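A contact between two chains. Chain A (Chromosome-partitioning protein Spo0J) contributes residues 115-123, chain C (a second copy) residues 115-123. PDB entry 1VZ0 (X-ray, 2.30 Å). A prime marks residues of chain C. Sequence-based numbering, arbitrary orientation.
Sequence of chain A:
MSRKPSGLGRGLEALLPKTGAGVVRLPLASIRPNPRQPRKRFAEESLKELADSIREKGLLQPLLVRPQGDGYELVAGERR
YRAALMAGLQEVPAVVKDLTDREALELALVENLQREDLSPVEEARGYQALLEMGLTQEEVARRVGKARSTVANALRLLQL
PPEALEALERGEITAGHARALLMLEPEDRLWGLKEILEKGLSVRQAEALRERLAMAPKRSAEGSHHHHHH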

# COMPACT_ATOMS: atom_id res chain seq x y z
N ARG A 115 -7.71 -5.18 1.79
CA ARG A 115 -6.24 -5.35 1.81
C ARG A 115 -5.50 -4.80 3.04
O ARG A 115 -5.96 -3.86 3.69
N GLU A 116 -4.33 -5.39 3.33
CA GLU A 116 -3.47 -4.99 4.45
C GLU A 116 -2.57 -3.86 3.96
O GLU A 116 -1.64 -3.42 4.64
N ASP A 117 -2.90 -3.41 2.76
CA ASP A 117 -2.18 -2.38 2.00
C ASP A 117 -2.62 -0.93 2.10
O ASP A 117 -1.97 -0.05 1.53
N LEU A 118 -3.72 -0.66 2.77
CA LEU A 118 -4.22 0.69 2.80
C LEU A 118 -3.86 1.65 3.90
O LEU A 118 -3.75 1.28 5.07
N SER A 119 -3.72 2.90 3.50
CA SER A 119 -3.45 3.97 4.42
C SER A 119 -4.86 4.42 4.78
O SER A 119 -5.81 4.15 4.04
N PRO A 120 -5.04 5.09 5.93
CA PRO A 120 -6.39 5.53 6.28
C PRO A 120 -7.00 6.52 5.28
O PRO A 120 -8.21 6.69 5.23
N VAL A 121 -6.16 7.16 4.47
CA VAL A 121 -6.66 8.09 3.46
C VAL A 121 -7.28 7.32 2.29
O VAL A 121 -8.34 7.70 1.78
N GLU A 122 -6.62 6.24 1.86
CA GLU A 122 -7.16 5.43 0.76
C GLU A 122 -8.46 4.80 1.19
O GLU A 122 -9.40 4.70 0.42
N GLU A 123 -8.50 4.37 2.45
CA GLU A 123 -9.68 3.77 3.03
C GLU A 123 -10.84 4.77 2.90
O GLU A 123 -11.95 4.40 2.52
N ARG C 115 5.73 4.62 6.00
CA ARG C 115 4.41 4.91 5.43
C ARG C 115 3.27 4.13 6.07
O ARG C 115 3.46 3.01 6.55
N GLU C 116 2.10 4.74 6.08
CA GLU C 116 0.89 4.13 6.63
C GLU C 116 0.42 3.06 5.64
O GLU C 116 -0.56 2.35 5.88
N ASP C 117 1.15 2.98 4.54
CA ASP C 117 0.93 2.07 3.43
C ASP C 117 1.38 0.63 3.64
O ASP C 117 0.86 -0.28 3.01
N LEU C 118 2.37 0.44 4.50
CA LEU C 118 2.98 -0.86 4.77
C LEU C 118 2.13 -2.08 5.15
O LEU C 118 1.43 -2.06 6.15
N SER C 119 2.20 -3.14 4.35
CA SER C 119 1.50 -4.38 4.69
C SER C 119 2.57 -5.10 5.51
O SER C 119 3.76 -4.79 5.37
N PRO C 120 2.19 -6.06 6.37
CA PRO C 120 3.28 -6.70 7.11
C PRO C 120 4.27 -7.48 6.24
O PRO C 120 5.40 -7.72 6.65
N VAL C 121 3.87 -7.85 5.03
CA VAL C 121 4.77 -8.58 4.14
C VAL C 121 5.84 -7.63 3.58
O VAL C 121 7.03 -7.95 3.54
N GLU C 122 5.40 -6.45 3.16
CA GLU C 122 6.32 -5.45 2.63
C GLU C 122 7.24 -5.02 3.75
O GLU C 122 8.42 -4.73 3.53
N GLU C 123 6.69 -4.96 4.96
CA GLU C 123 7.48 -4.57 6.11
C GLU C 123 8.65 -5.54 6.23
O GLU C 123 9.79 -5.12 6.39

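This is a compact, nearly twofold-symmetric contact between identical loop-to-helix segments, built from carboxylates, backbone carbonyls and aliphatic carbons, with no hydrogen bond crossing between the stretches. The two sides together bury 393 Å², most of it from Glu116, Asp117, Ser119 and Pro120 and their primed counterparts.

Asp117 meets the partner in an unexpected way: its CA-to-CB bond points away, yet the carboxylate returns to the interface, with chi1 at -114° (-103° in Asp117′), between rotamer wells. Asp117 OD2 lies 2.8 Å from Glu122′ OE2, and Glu122 OE2 lies 2.8 Å from Asp117′ OD2. These are pairs of acceptors with like formal charge; a proton shared within each pair would make such spacing favourable, but the coordinates cannot establish one. The other oxygen of each aspartate is held within its own chain, by salt bridges of 2.9 Å from Arg115 NH1 to Asp117 OD1 and from Arg115′ NH1 to Asp117′ OD1. Both arginines adopt m, t, p for chi1 to chi3, and neither buries area against the opposing stretch.

Glu122 and Glu122′ point toward the partner as m, t rotamers from the first helical turn. That turn is capped by Ser119 in the p rotamer, whose OG accepts from Glu122 N at 3.2 Å; Ser119′ OG does the same for Glu122′ N, also at 3.2 Å. The capping serines also pack across the interface, as Ser119 CB sits 3.7 Å from Asp117′ OD2 and Asp117 OD2 sits 3.7 Å from Ser119′ CB.

Glu116 and Glu116′ point toward the partner in m, m conformations that carry their carboxylates alongside proline: Glu116 OE2 approaches Pro120′ CD at 3.9 Å, and Glu116′ OE2 approaches Pro120 CD at 3.8 Å. Along the backbone, Ser119′ CA makes a CA-H...O contact with Glu116 O at 3.3 Å.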

# COMPACT_ATOMS: atom_id res chain seq x y z
CB ARG A 115 -5.64 -4.71 0.55
CG ARG A 115 -6.11 -5.31 -0.76
CD ARG A 115 -5.42 -4.63 -1.94
NE ARG A 115 -3.97 -4.81 -1.90
CZ ARG A 115 -3.33 -5.92 -2.25
NH1 ARG A 115 -2.00 -5.98 -2.17
NH2 ARG A 115 -4.00 -6.96 -2.72
CB GLU A 116 -2.59 -6.17 4.87
CG GLU A 116 -3.26 -7.21 5.73
CD GLU A 116 -3.37 -6.75 7.17
OE1 GLU A 116 -4.08 -5.76 7.43
OE2 GLU A 116 -2.73 -7.38 8.05
CB ASP A 117 -2.28 -2.76 0.53
CG ASP A 117 -0.98 -3.11 -0.04
OD1 ASP A 117 -0.94 -3.45 -1.24
OD2 ASP A 117 0.00 -3.03 0.73
CB LEU A 118 -5.74 0.68 2.68
CG LEU A 118 -6.30 0.70 1.27
CD1 LEU A 118 -5.85 -0.54 0.49
CD2 LEU A 118 -7.81 0.79 1.35
CB SER A 119 -2.73 5.11 3.71
OG SER A 119 -3.65 5.86 2.92
CB PRO A 120 -6.22 6.10 7.70
CG PRO A 120 -4.74 6.36 7.83
CD PRO A 120 -4.11 5.24 7.07
CB VAL A 121 -5.53 8.99 2.93
CG1 VAL A 121 -6.05 9.90 1.82
CG2 VAL A 121 -4.96 9.82 4.07
CB GLU A 122 -6.18 4.34 0.36
CG GLU A 122 -4.85 4.85 -0.17
CD GLU A 122 -3.89 3.72 -0.47
OE1 GLU A 122 -3.99 3.12 -1.56
OE2 GLU A 122 -3.04 3.43 0.40
CB GLU A 123 -9.38 3.43 4.49
CG GLU A 123 -10.57 3.04 5.33
CD GLU A 123 -10.19 2.80 6.79
OE1 GLU A 123 -11.10 2.63 7.64
OE2 GLU A 123 -8.97 2.79 7.08
CB ARG C 115 4.42 4.63 3.93
CG ARG C 115 5.46 5.40 3.15
CD ARG C 115 5.41 5.03 1.69
NE ARG C 115 4.08 5.25 1.15
CZ ARG C 115 3.56 6.44 0.86
NH1 ARG C 115 2.32 6.53 0.38
NH2 ARG C 115 4.27 7.55 1.02
CB GLU C 116 -0.19 5.19 6.81
CG GLU C 116 -0.05 6.01 8.07
CD GLU C 116 -0.55 5.27 9.29
OE1 GLU C 116 0.03 4.22 9.64
OE2 GLU C 116 -1.55 5.73 9.89
CB ASP C 117 1.68 2.61 2.20
CG ASP C 117 0.77 3.27 1.23
OD1 ASP C 117 1.28 3.83 0.25
OD2 ASP C 117 -0.45 3.23 1.46
CB LEU C 118 4.04 -0.70 5.87
CG LEU C 118 5.52 -0.96 5.57
CD1 LEU C 118 6.24 -1.21 6.88
CD2 LEU C 118 5.68 -2.15 4.67
CB SER C 119 1.16 -5.20 3.45
OG SER C 119 2.31 -5.85 2.94
CB PRO C 120 2.53 -7.58 8.12
CG PRO C 120 1.21 -7.83 7.47
CD PRO C 120 0.88 -6.51 6.85
CB VAL C 121 4.01 -9.24 2.96
CG1 VAL C 121 4.98 -9.99 2.07
CG2 VAL C 121 2.96 -10.19 3.49
CB GLU C 122 5.56 -4.24 2.12
CG GLU C 122 4.59 -4.54 1.01
CD GLU C 122 3.93 -3.28 0.50
OE1 GLU C 122 4.59 -2.52 -0.24
OE2 GLU C 122 2.76 -3.04 0.85
CB GLU C 123 6.64 -4.63 7.38
CG GLU C 123 7.36 -4.13 8.61
CD GLU C 123 6.60 -4.43 9.89
OE1 GLU C 123 7.13 -4.11 10.98
OE2 GLU C 123 5.47 -4.98 9.82